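PDB 4ASM: beta-agarase D, which hydrolyses the beta-1,4-linkages of agarose at random with retention of anomeric configuration, as the catalytic domain of a secreted family GH16 endo-beta-agarase. Local coordinates for residues Ile183-His188 with Ser206-Asn211; Thr127-Pro132 with Ile356-Pro361; Thr77-Asn82 with Ile322-Asp327; Ile244-Ala249 with Asp293-Ser298. All blocks are in the same frame, centred on the assembly; numbering follows the deposited sequence.

All four contacts belong to one GH16 catalytic domain, and their chemistry follows their depth in it. Contacts 1 and 3 are buried and lie on opposite sides of the chain's centre; each brings a tryptophan up to a polar residue near the putative catalytic glutamates, by stacking in contact 1 and at the indole edge in contact 3. Contacts 2 and 4 are only partly buried, and in both a bent lysine reaches across to oxygen atoms with water at its ammonium group. Hydrophobic packing connects neighbours: H187 of contact 1 touches L245 of contact 4, and I356 of contact 2 meets I323 of contact 3. Contact 4 lies farthest from the catalytic machinery.

Contact 1: residues Ile183-His188 with Ser206-Asn211; sequences IHLSHH and SWWGKN
H184 lies flat against the indole of W207 in an offset stack, the imidazole and six-membered ring centroids 4.1 Å apart and the planes only 7° from parallel. With CG anti to the backbone N (chi1 -164°), H184 CG sits over the indole, facing W207 CE2 and CZ2; CB adds a CH-pi contact, 3.8 Å from the six-membered ring centroid. S206 OG, hydrogen-bonded to D203 O, also comes to the imidazole edge, where H184 NE2 gives it a secondary, weak bond of 3.3 Å; NE2 is bonded to P201 O as well.

The backbones form a short antiparallel ladder: I183 and W208 are the hydrogen-bonded pair, H184 and W207 the non-hydrogen-bonded one, and L185 N reaches S206 O at 2.8 Å. On the face away from the stack, I183 CD1 meets the edge of W208 at CZ3 (4.0 Å), an aliphatic tip suited to an indole rim. Separately, L185 CD1 presses on W208 CB at 3.5 Å.

The stack, with the bonds of ND1 to E165 and NE2 to P201 O, would restrict the rotation of the imidazole. E165 is the proton donor by similarity, and its bond to ND1 is consistent with H184 orienting the E165 carboxylate.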
# COMPACT_ATOMS: atom_id res chain seq x y z
N ILE A 183 6.39 -5.17 -6.99
CA ILE A 183 5.43 -4.73 -5.97
C ILE A 183 6.21 -3.81 -5.05
O ILE A 183 7.25 -4.19 -4.53
CB ILE A 183 4.81 -5.90 -5.14
CG1 ILE A 183 4.19 -6.96 -6.06
CG2 ILE A 183 3.80 -5.34 -4.09
CD1 ILE A 183 3.62 -8.16 -5.34
N HIS A 184 5.72 -2.58 -4.89
CA HIS A 184 6.36 -1.67 -3.95
C HIS A 184 5.98 -2.01 -2.52
O HIS A 184 4.80 -1.94 -2.17
CB HIS A 184 6.02 -0.21 -4.27
CG HIS A 184 6.93 0.77 -3.60
ND1 HIS A 184 6.49 2.03 -3.23
CD2 HIS A 184 8.21 0.68 -3.19
CE1 HIS A 184 7.49 2.68 -2.65
NE2 HIS A 184 8.54 1.89 -2.60
N LEU A 185 6.97 -2.41 -1.74
CA LEU A 185 6.78 -2.79 -0.33
C LEU A 185 7.18 -1.55 0.46
O LEU A 185 8.36 -1.16 0.48
CB LEU A 185 7.61 -4.02 0.05
CG LEU A 185 7.38 -5.22 -0.87
CD1 LEU A 185 8.33 -6.32 -0.47
CD2 LEU A 185 5.93 -5.67 -0.77
N SER A 186 6.19 -0.88 1.06
CA SER A 186 6.38 0.52 1.41
C SER A 186 5.66 0.96 2.69
O SER A 186 4.90 0.21 3.29
CB SER A 186 5.93 1.37 0.22
OG SER A 186 6.34 2.73 0.30
N HIS A 187 5.95 2.19 3.07
CA HIS A 187 5.27 2.87 4.17
C HIS A 187 5.50 4.34 3.90
O HIS A 187 6.26 4.69 3.02
CB HIS A 187 5.83 2.44 5.54
CG HIS A 187 7.16 3.06 5.87
ND1 HIS A 187 8.36 2.44 5.58
CD2 HIS A 187 7.47 4.23 6.48
CE1 HIS A 187 9.35 3.20 6.00
NE2 HIS A 187 8.84 4.29 6.56
N HIS A 188 4.83 5.22 4.65
CA HIS A 188 5.15 6.63 4.54
C HIS A 188 5.14 7.24 5.93
O HIS A 188 4.37 6.82 6.79
CB HIS A 188 4.10 7.39 3.73
CG HIS A 188 4.19 7.24 2.24
ND1 HIS A 188 3.82 6.08 1.57
CD2 HIS A 188 4.50 8.14 1.29
CE1 HIS A 188 3.95 6.28 0.27
NE2 HIS A 188 4.35 7.52 0.07
N SER A 206 13.09 -2.16 -2.38
CA SER A 206 11.69 -1.95 -1.99
C SER A 206 10.74 -2.22 -3.15
O SER A 206 9.53 -2.36 -2.95
CB SER A 206 11.44 -0.55 -1.41
OG SER A 206 11.48 0.45 -2.40
N TRP A 207 11.29 -2.25 -4.36
CA TRP A 207 10.52 -2.62 -5.55
C TRP A 207 10.78 -4.12 -5.75
O TRP A 207 11.73 -4.53 -6.42
CB TRP A 207 10.92 -1.74 -6.74
CG TRP A 207 10.50 -0.33 -6.49
CD1 TRP A 207 11.21 0.65 -5.81
CD2 TRP A 207 9.25 0.27 -6.85
NE1 TRP A 207 10.48 1.81 -5.75
CE2 TRP A 207 9.27 1.61 -6.38
CE3 TRP A 207 8.11 -0.19 -7.55
CZ2 TRP A 207 8.21 2.50 -6.58
CZ3 TRP A 207 7.04 0.71 -7.75
CH2 TRP A 207 7.11 2.04 -7.26
N TRP A 208 9.94 -4.93 -5.10
CA TRP A 208 10.19 -6.34 -4.96
C TRP A 208 9.69 -7.13 -6.16
O TRP A 208 8.61 -6.87 -6.71
CB TRP A 208 9.55 -6.84 -3.66
CG TRP A 208 9.71 -8.30 -3.52
CD1 TRP A 208 10.82 -8.96 -3.06
CD2 TRP A 208 8.78 -9.30 -3.93
NE1 TRP A 208 10.61 -10.32 -3.14
CE2 TRP A 208 9.37 -10.56 -3.66
CE3 TRP A 208 7.49 -9.25 -4.48
CZ2 TRP A 208 8.72 -11.77 -3.94
CZ3 TRP A 208 6.84 -10.45 -4.75
CH2 TRP A 208 7.46 -11.69 -4.49
N GLY A 209 10.46 -8.13 -6.58
CA GLY A 209 10.04 -8.98 -7.68
C GLY A 209 10.57 -10.40 -7.53
O GLY A 209 11.21 -10.74 -6.52
N LYS A 210 10.29 -11.23 -8.53
CA LYS A 210 10.60 -12.65 -8.49
C LYS A 210 10.92 -13.09 -9.90
O LYS A 210 10.18 -12.77 -10.82
CB LYS A 210 9.34 -13.37 -8.01
CG LYS A 210 9.46 -14.82 -7.74
CD LYS A 210 8.18 -15.27 -7.06
CE LYS A 210 7.94 -16.74 -7.24
NZ LYS A 210 6.47 -17.04 -7.10
N ASN A 211 12.00 -13.84 -10.07
CA ASN A 211 12.32 -14.36 -11.40
C ASN A 211 11.15 -15.13 -12.00
O ASN A 211 10.53 -15.94 -11.32
CB ASN A 211 13.52 -15.31 -11.32
CG ASN A 211 14.85 -14.59 -11.10
OD1 ASN A 211 15.78 -15.18 -10.54
ND2 ASN A 211 14.95 -13.37 -11.56

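Contact 2: residues Thr127-Pro132 with Ile356-Pro361; sequences TRVKYP and IRVYKP
From V129 to P132 the loop runs in nearly the same direction as V358 to P361, 28° apart, and draws closer on the way: the CA atoms of V129 and V358 are 8.5 Å apart, those of P132 and K360 only 6.0 Å. In the beta-sandwich jelly roll of GH16 enzymes this loop joins strands 112-125 and 133-140, and the latter pairs antiparallel with strand 350-362, which carries I356-P361. A cis peptide bond before P132 shapes the loop's end.

At the buried end two valines turn toward each other, V129 CG1 meeting V358 CG1 at 4.1 Å; compact branched side chains suit this place, where both also pack on I321. Farther along, K360 does the polar work. Its chain bends at chi3 and again at chi4 (68°), the last turn bringing NZ back beside the loop. NZ donates to P132 O at 2.9 Å, from 49° above the carbonyl plane, and to two waters. One of these accepts from K130 N; the other donates to Y131 O. Three bonds therefore grip the ammonium group, and a long flexible lysine suits a site lined by backbone carbonyls. K130 O also lies 2.8 Å from K360 NZ, at an angle too poor for a hydrogen bond. Beyond the lysine the proline rings cross obliquely, P132 CB resting 3.6 Å from P361 CG.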
# COMPACT_ATOMS: atom_id res chain seq x y z
N THR A 127 -12.76 -0.69 11.66
CA THR A 127 -11.97 -1.17 12.78
C THR A 127 -10.51 -0.85 12.52
O THR A 127 -9.94 -1.36 11.54
CB THR A 127 -12.15 -2.68 13.00
OG1 THR A 127 -13.55 -2.96 13.15
CG2 THR A 127 -11.38 -3.14 14.26
N ARG A 128 -9.91 -0.03 13.39
CA ARG A 128 -8.52 0.37 13.25
C ARG A 128 -7.56 -0.71 13.72
O ARG A 128 -7.94 -1.62 14.45
CB ARG A 128 -8.27 1.70 13.97
CG ARG A 128 -9.00 2.85 13.29
CD ARG A 128 -8.79 4.17 14.01
NE ARG A 128 -9.48 5.25 13.31
CZ ARG A 128 -10.04 6.29 13.92
NH1 ARG A 128 -9.97 6.37 15.25
NH2 ARG A 128 -10.64 7.24 13.23
N VAL A 129 -6.32 -0.61 13.27
CA VAL A 129 -5.29 -1.58 13.66
C VAL A 129 -4.08 -0.87 14.27
O VAL A 129 -3.78 0.29 13.95
CB VAL A 129 -4.87 -2.46 12.47
CG1 VAL A 129 -6.08 -3.18 11.85
CG2 VAL A 129 -4.13 -1.67 11.39
N LYS A 130 -3.37 -1.59 15.13
CA LYS A 130 -2.14 -1.08 15.73
C LYS A 130 -1.24 -2.26 16.08
O LYS A 130 -1.74 -3.35 16.40
CB LYS A 130 -2.44 -0.24 17.00
CG LYS A 130 -1.25 0.65 17.43
CD LYS A 130 -1.60 1.52 18.64
CE LYS A 130 -0.44 2.42 19.00
NZ LYS A 130 -0.88 3.40 20.04
N TYR A 131 0.08 -2.06 16.03
CA TYR A 131 1.00 -3.12 16.41
C TYR A 131 0.63 -3.63 17.82
O TYR A 131 0.16 -2.86 18.67
CB TYR A 131 2.46 -2.64 16.36
CG TYR A 131 2.79 -1.66 17.46
CD1 TYR A 131 3.23 -2.12 18.71
CD2 TYR A 131 2.64 -0.29 17.26
CE1 TYR A 131 3.49 -1.23 19.74
CE2 TYR A 131 2.92 0.62 18.30
CZ TYR A 131 3.34 0.12 19.52
OH TYR A 131 3.63 1.00 20.56
N PRO A 132 0.83 -4.93 18.06
CA PRO A 132 1.22 -5.94 17.09
C PRO A 132 0.01 -6.43 16.31
O PRO A 132 -1.02 -6.77 16.90
CB PRO A 132 1.82 -7.05 17.96
CG PRO A 132 1.09 -6.91 19.29
CD PRO A 132 0.64 -5.49 19.42
N ILE A 356 -9.69 -10.20 3.17
CA ILE A 356 -8.67 -9.57 3.97
C ILE A 356 -8.86 -10.02 5.42
O ILE A 356 -9.97 -9.95 5.97
CB ILE A 356 -8.68 -8.02 3.80
CG1 ILE A 356 -7.49 -7.36 4.53
CG2 ILE A 356 -10.04 -7.42 4.21
CD1 ILE A 356 -7.32 -5.90 4.17
N ARG A 357 -7.78 -10.50 6.02
CA ARG A 357 -7.83 -11.01 7.38
C ARG A 357 -6.85 -10.26 8.26
O ARG A 357 -5.78 -9.82 7.80
CB ARG A 357 -7.55 -12.52 7.40
CG ARG A 357 -6.16 -12.94 6.99
CD ARG A 357 -6.10 -14.47 6.90
NE ARG A 357 -4.81 -14.95 6.42
CZ ARG A 357 -4.41 -16.21 6.54
NH1 ARG A 357 -5.18 -17.11 7.17
NH2 ARG A 357 -3.25 -16.58 6.02
N VAL A 358 -7.21 -10.12 9.53
CA VAL A 358 -6.44 -9.35 10.49
C VAL A 358 -6.30 -10.21 11.73
O VAL A 358 -7.30 -10.72 12.25
CB VAL A 358 -7.17 -8.04 10.84
CG1 VAL A 358 -6.39 -7.26 11.88
CG2 VAL A 358 -7.39 -7.20 9.58
N TYR A 359 -5.06 -10.39 12.20
CA TYR A 359 -4.78 -11.14 13.44
C TYR A 359 -3.91 -10.33 14.40
O TYR A 359 -3.15 -9.45 13.98
CB TYR A 359 -4.02 -12.43 13.14
CG TYR A 359 -4.73 -13.44 12.27
CD1 TYR A 359 -5.55 -14.43 12.83
CD2 TYR A 359 -4.54 -13.44 10.89
CE1 TYR A 359 -6.19 -15.37 12.00
CE2 TYR A 359 -5.15 -14.36 10.08
CZ TYR A 359 -5.98 -15.33 10.62
OH TYR A 359 -6.58 -16.24 9.78
N LYS A 360 -4.04 -10.63 15.68
CA LYS A 360 -3.06 -10.15 16.64
C LYS A 360 -2.48 -11.34 17.41
O LYS A 360 -3.18 -12.33 17.61
CB LYS A 360 -3.69 -9.13 17.60
CG LYS A 360 -4.26 -7.89 16.91
CD LYS A 360 -4.96 -6.95 17.90
CE LYS A 360 -3.96 -6.18 18.74
NZ LYS A 360 -3.19 -5.18 17.91
N PRO A 361 -1.20 -11.24 17.83
CA PRO A 361 -0.56 -12.34 18.55
C PRO A 361 -0.96 -12.31 20.02
O PRO A 361 -0.94 -11.24 20.65
CB PRO A 361 0.93 -12.02 18.40
CG PRO A 361 1.01 -10.56 18.29
CD PRO A 361 -0.30 -10.09 17.66
O HOH W 1 -5.05 -3.83 16.34
O HOH W 2 -2.26 -3.32 19.79

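Contact 3: residues Thr77-Asn82 with Ile322-Asp327; sequences TKWMQN and IINVED. With IMD (imidazole), chain C.
T77 and D327 mark the closest backbone approach, CA to CA 5.2 Å; the N-to-C directions of strands 77-79 and 322-326 are 148° apart, roughly antiparallel, with axes 8.0 Å apart at their closest. The T77 hydroxyl bridges this gap: OG1 accepts from D327 N at 2.8 Å and is also bonded to P74 O, so a small side chain that can both donate and accept fits well. The D327 carboxylate leads away, to T118 and S337.

W79 spans the wider part, where a long flat indole with one N-H can cross and still donate to a backbone carbonyl. Its NE1 donates to V325 O over 3.1 Å, with that oxygen in the indole plane, and the same edge carries CZ2 up to E326 OE2 at 3.5 Å. Both strands pair with strand 112-125, the first in parallel and the second antiparallel, in the beta-sandwich jelly roll characteristic of GH16; by similarity M80, Q81 and N82 bind substrate, as does E326.

An amide suits position 324 because it can donate to the E326 carboxylate. Turned 33° from the indole plane, it has ND2 3.2 Å from W79 CZ2 and bonded to E326 OE2 at 2.9 Å, using the anti lone pair of that oxygen, which may steady the extended E326 side chain. OE2 also accepts from N3 of an imidazole, probably from the crystallisation liquor, at 2.8 Å. The same imidazole is hydrogen-bonded to E160, the nucleophile by similarity.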
# COMPACT_ATOMS: atom_id res chain seq x y z
N THR A 77 -6.66 11.57 -10.02
CA THR A 77 -7.66 10.67 -9.42
C THR A 77 -8.82 11.46 -8.83
O THR A 77 -8.62 12.48 -8.19
CB THR A 77 -7.05 9.87 -8.28
OG1 THR A 77 -5.89 9.19 -8.76
CG2 THR A 77 -8.05 8.83 -7.70
N LYS A 78 -10.04 10.97 -9.07
CA LYS A 78 -11.21 11.42 -8.30
C LYS A 78 -11.90 10.21 -7.71
O LYS A 78 -12.55 9.44 -8.42
CB LYS A 78 -12.19 12.24 -9.13
CG LYS A 78 -13.30 12.86 -8.23
CD LYS A 78 -14.59 13.13 -8.98
CE LYS A 78 -15.36 11.83 -9.26
NZ LYS A 78 -16.76 12.12 -9.76
N TRP A 79 -11.76 10.02 -6.40
CA TRP A 79 -12.43 8.91 -5.76
C TRP A 79 -13.95 9.10 -5.79
O TRP A 79 -14.46 10.22 -5.61
CB TRP A 79 -11.93 8.71 -4.34
CG TRP A 79 -10.54 8.17 -4.28
CD1 TRP A 79 -10.00 7.20 -5.07
CD2 TRP A 79 -9.54 8.57 -3.36
NE1 TRP A 79 -8.69 6.97 -4.70
CE2 TRP A 79 -8.38 7.80 -3.65
CE3 TRP A 79 -9.50 9.50 -2.31
CZ2 TRP A 79 -7.20 7.95 -2.92
CZ3 TRP A 79 -8.34 9.63 -1.59
CH2 TRP A 79 -7.20 8.86 -1.89
N MET A 80 -14.65 8.01 -6.06
CA MET A 80 -16.09 8.04 -6.28
C MET A 80 -16.78 6.93 -5.50
O MET A 80 -16.37 5.75 -5.55
CB MET A 80 -16.41 7.90 -7.77
CG MET A 80 -17.80 8.42 -8.11
SD MET A 80 -18.09 8.41 -9.85
CE MET A 80 -19.80 8.82 -9.85
N GLN A 81 -17.84 7.29 -4.79
CA GLN A 81 -18.54 6.35 -3.93
C GLN A 81 -19.01 5.12 -4.70
O GLN A 81 -18.93 4.00 -4.18
CB GLN A 81 -19.72 7.01 -3.23
CG GLN A 81 -19.40 7.62 -1.85
CD GLN A 81 -18.35 8.73 -1.91
OE1 GLN A 81 -18.66 9.88 -2.22
NE2 GLN A 81 -17.09 8.38 -1.62
N ASN A 82 -19.51 5.33 -5.92
CA ASN A 82 -20.17 4.22 -6.63
C ASN A 82 -19.21 3.29 -7.38
O ASN A 82 -19.66 2.41 -8.13
CB ASN A 82 -21.32 4.69 -7.53
CG ASN A 82 -20.83 5.36 -8.79
OD1 ASN A 82 -19.62 5.56 -8.99
ND2 ASN A 82 -21.76 5.72 -9.66
N ILE A 322 -7.23 0.95 4.45
CA ILE A 322 -7.78 1.54 3.24
C ILE A 322 -7.46 0.64 2.05
O ILE A 322 -6.35 0.11 1.91
CB ILE A 322 -7.19 2.95 3.00
CG1 ILE A 322 -7.53 3.87 4.20
CG2 ILE A 322 -7.70 3.53 1.68
CD1 ILE A 322 -6.86 5.22 4.20
N ILE A 323 -8.46 0.43 1.20
CA ILE A 323 -8.22 -0.26 -0.07
C ILE A 323 -8.69 0.67 -1.15
O ILE A 323 -9.78 1.23 -1.06
CB ILE A 323 -8.96 -1.62 -0.14
CG1 ILE A 323 -8.50 -2.52 1.01
CG2 ILE A 323 -8.70 -2.27 -1.51
CD1 ILE A 323 -9.26 -3.83 1.09
N ASN A 324 -7.87 0.85 -2.19
CA ASN A 324 -8.27 1.75 -3.26
C ASN A 324 -7.54 1.51 -4.57
O ASN A 324 -6.66 0.66 -4.64
CB ASN A 324 -8.18 3.25 -2.84
CG ASN A 324 -6.74 3.80 -2.83
OD1 ASN A 324 -5.84 3.23 -3.44
ND2 ASN A 324 -6.55 4.93 -2.17
N VAL A 325 -7.91 2.30 -5.57
CA VAL A 325 -7.17 2.39 -6.81
C VAL A 325 -6.77 3.87 -6.96
O VAL A 325 -7.54 4.76 -6.59
CB VAL A 325 -8.06 1.91 -7.99
CG1 VAL A 325 -7.54 2.40 -9.36
CG2 VAL A 325 -8.19 0.37 -7.91
N GLU A 326 -5.58 4.13 -7.50
CA GLU A 326 -5.08 5.50 -7.69
C GLU A 326 -4.40 5.69 -9.02
O GLU A 326 -3.66 4.82 -9.47
CB GLU A 326 -4.08 5.88 -6.59
CG GLU A 326 -4.72 5.99 -5.22
CD GLU A 326 -3.70 6.26 -4.12
OE1 GLU A 326 -2.51 6.53 -4.44
OE2 GLU A 326 -4.10 6.24 -2.94
N ASP A 327 -4.64 6.86 -9.61
CA ASP A 327 -3.87 7.39 -10.72
C ASP A 327 -2.93 8.44 -10.11
O ASP A 327 -3.32 9.59 -9.90
CB ASP A 327 -4.83 8.02 -11.74
CG ASP A 327 -4.18 8.28 -13.09
OD1 ASP A 327 -2.94 8.32 -13.16
OD2 ASP A 327 -4.93 8.49 -14.08
N1 IMD C . -0.30 4.98 -0.23
C2 IMD C . -1.42 5.61 -0.59
N3 IMD C . -1.74 5.23 -1.84
C4 IMD C . -0.82 4.34 -2.28
C5 IMD C . 0.09 4.18 -1.25

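Contact 4: residues Ile244-Ala249 with Asp293-Ser298; sequences ILDNDA and DAKNKS
K295 reaches from the last turn of helix 291-297 across D248 and A249 to D246. Bends at chi3 (59°) and chi4 (71°) fold its chain, and NZ makes a salt bridge of 3.0 Å with D246 OD1, which it meets from well above the carboxylate plane. D246 OD2 is held by R232, so this aspartate serves two cations. Lysine suits the span: its methylenes lie on apolar carbon, CG 3.5 Å from A249 CB, while the charge goes on to the carboxylate.

D248 crosses K295 at about a right angle, with D248 OD1 3.5 Å from K295 CA. D248 OD1 and K295 NZ, 4.5 Å apart, form no direct salt bridge; a water bound to both and to N247 OD1 bridges them. A short carboxylate beside the lysine stem thus suits a place next to a positive charge. N247 and D248 form the two-residue turn of a tight beta hairpin, closed by backbone bonds between D246 and A249; the helix end packs against this turn, away from the substrate-binding and calcium sites.

A249 has only a methyl group to offer, which allows close approach: its CB lies 3.6 Å from A294 CB on the helix. Just past the helix, S298 OG donates to D248 O at 2.7 Å and accepts from I300 N.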
# COMPACT_ATOMS: atom_id res chain seq x y z
N ILE A 244 11.95 -7.40 5.47
CA ILE A 244 11.83 -6.89 6.83
C ILE A 244 12.45 -5.50 6.86
O ILE A 244 13.55 -5.29 6.32
CB ILE A 244 12.57 -7.76 7.87
CG1 ILE A 244 12.15 -9.23 7.77
CG2 ILE A 244 12.29 -7.25 9.30
CD1 ILE A 244 12.90 -10.13 8.70
N LEU A 245 11.74 -4.54 7.48
CA LEU A 245 12.32 -3.25 7.87
C LEU A 245 12.41 -3.29 9.38
O LEU A 245 11.41 -3.56 10.07
CB LEU A 245 11.45 -2.06 7.45
CG LEU A 245 11.97 -1.32 6.22
CD1 LEU A 245 11.78 -2.23 5.03
CD2 LEU A 245 11.29 -0.01 6.00
N ASP A 246 13.59 -3.06 9.91
CA ASP A 246 13.76 -3.12 11.36
C ASP A 246 14.62 -1.97 11.81
O ASP A 246 15.87 -2.07 11.86
CB ASP A 246 14.34 -4.48 11.78
CG ASP A 246 14.32 -4.68 13.28
OD1 ASP A 246 14.44 -3.68 14.02
OD2 ASP A 246 14.18 -5.86 13.73
N ASN A 247 13.94 -0.87 12.16
CA ASN A 247 14.56 0.35 12.70
C ASN A 247 15.46 1.10 11.70
O ASN A 247 15.08 2.16 11.19
CB ASN A 247 15.28 0.06 14.03
CG ASN A 247 15.72 1.31 14.75
OD1 ASN A 247 16.88 1.42 15.19
ND2 ASN A 247 14.83 2.27 14.86
N ASP A 248 16.65 0.56 11.43
CA ASP A 248 17.65 1.23 10.60
C ASP A 248 18.30 0.27 9.59
O ASP A 248 19.32 0.60 9.00
CB ASP A 248 18.72 1.95 11.44
CG ASP A 248 19.39 1.04 12.45
OD1 ASP A 248 19.11 -0.17 12.48
OD2 ASP A 248 20.21 1.57 13.25
N ALA A 249 17.66 -0.89 9.41
CA ALA A 249 18.18 -1.94 8.55
C ALA A 249 17.07 -2.63 7.80
O ALA A 249 15.90 -2.60 8.21
CB ALA A 249 18.94 -2.97 9.39
N ASP A 293 23.87 -7.50 11.82
CA ASP A 293 25.04 -6.80 11.28
C ASP A 293 24.64 -5.45 10.67
O ASP A 293 25.30 -4.44 10.90
CB ASP A 293 25.74 -7.70 10.24
CG ASP A 293 27.03 -7.11 9.72
OD1 ASP A 293 27.91 -6.75 10.53
OD2 ASP A 293 27.17 -7.04 8.48
N ALA A 294 23.56 -5.46 9.87
CA ALA A 294 23.08 -4.24 9.25
C ALA A 294 22.65 -3.19 10.29
O ALA A 294 23.02 -2.04 10.17
CB ALA A 294 21.92 -4.58 8.30
N LYS A 295 21.91 -3.63 11.29
CA LYS A 295 21.50 -2.77 12.41
C LYS A 295 22.72 -2.21 13.15
O LYS A 295 22.74 -1.03 13.49
CB LYS A 295 20.59 -3.54 13.37
CG LYS A 295 19.21 -3.85 12.79
CD LYS A 295 18.38 -4.86 13.62
CE LYS A 295 18.15 -4.39 15.04
NZ LYS A 295 17.20 -3.27 15.10
N ASN A 296 23.74 -3.03 13.36
CA ASN A 296 24.97 -2.55 14.01
C ASN A 296 25.63 -1.46 13.19
O ASN A 296 26.08 -0.45 13.73
CB ASN A 296 25.97 -3.68 14.21
CG ASN A 296 25.57 -4.66 15.26
OD1 ASN A 296 26.10 -5.78 15.30
ND2 ASN A 296 24.64 -4.27 16.13
N LYS A 297 25.72 -1.68 11.88
CA LYS A 297 26.42 -0.78 10.97
C LYS A 297 25.67 0.52 10.71
O LYS A 297 26.28 1.56 10.45
CB LYS A 297 26.70 -1.48 9.63
CG LYS A 297 27.77 -2.56 9.71
CD LYS A 297 27.91 -3.20 8.34
CE LYS A 297 29.01 -4.25 8.33
NZ LYS A 297 30.34 -3.61 8.50
N SER A 298 24.35 0.45 10.76
CA SER A 298 23.55 1.58 10.32
C SER A 298 23.44 2.69 11.35
O SER A 298 23.31 2.44 12.55
CB SER A 298 22.15 1.12 9.93
OG SER A 298 21.45 2.23 9.41
O HOH W 3 18.71 -0.96 14.98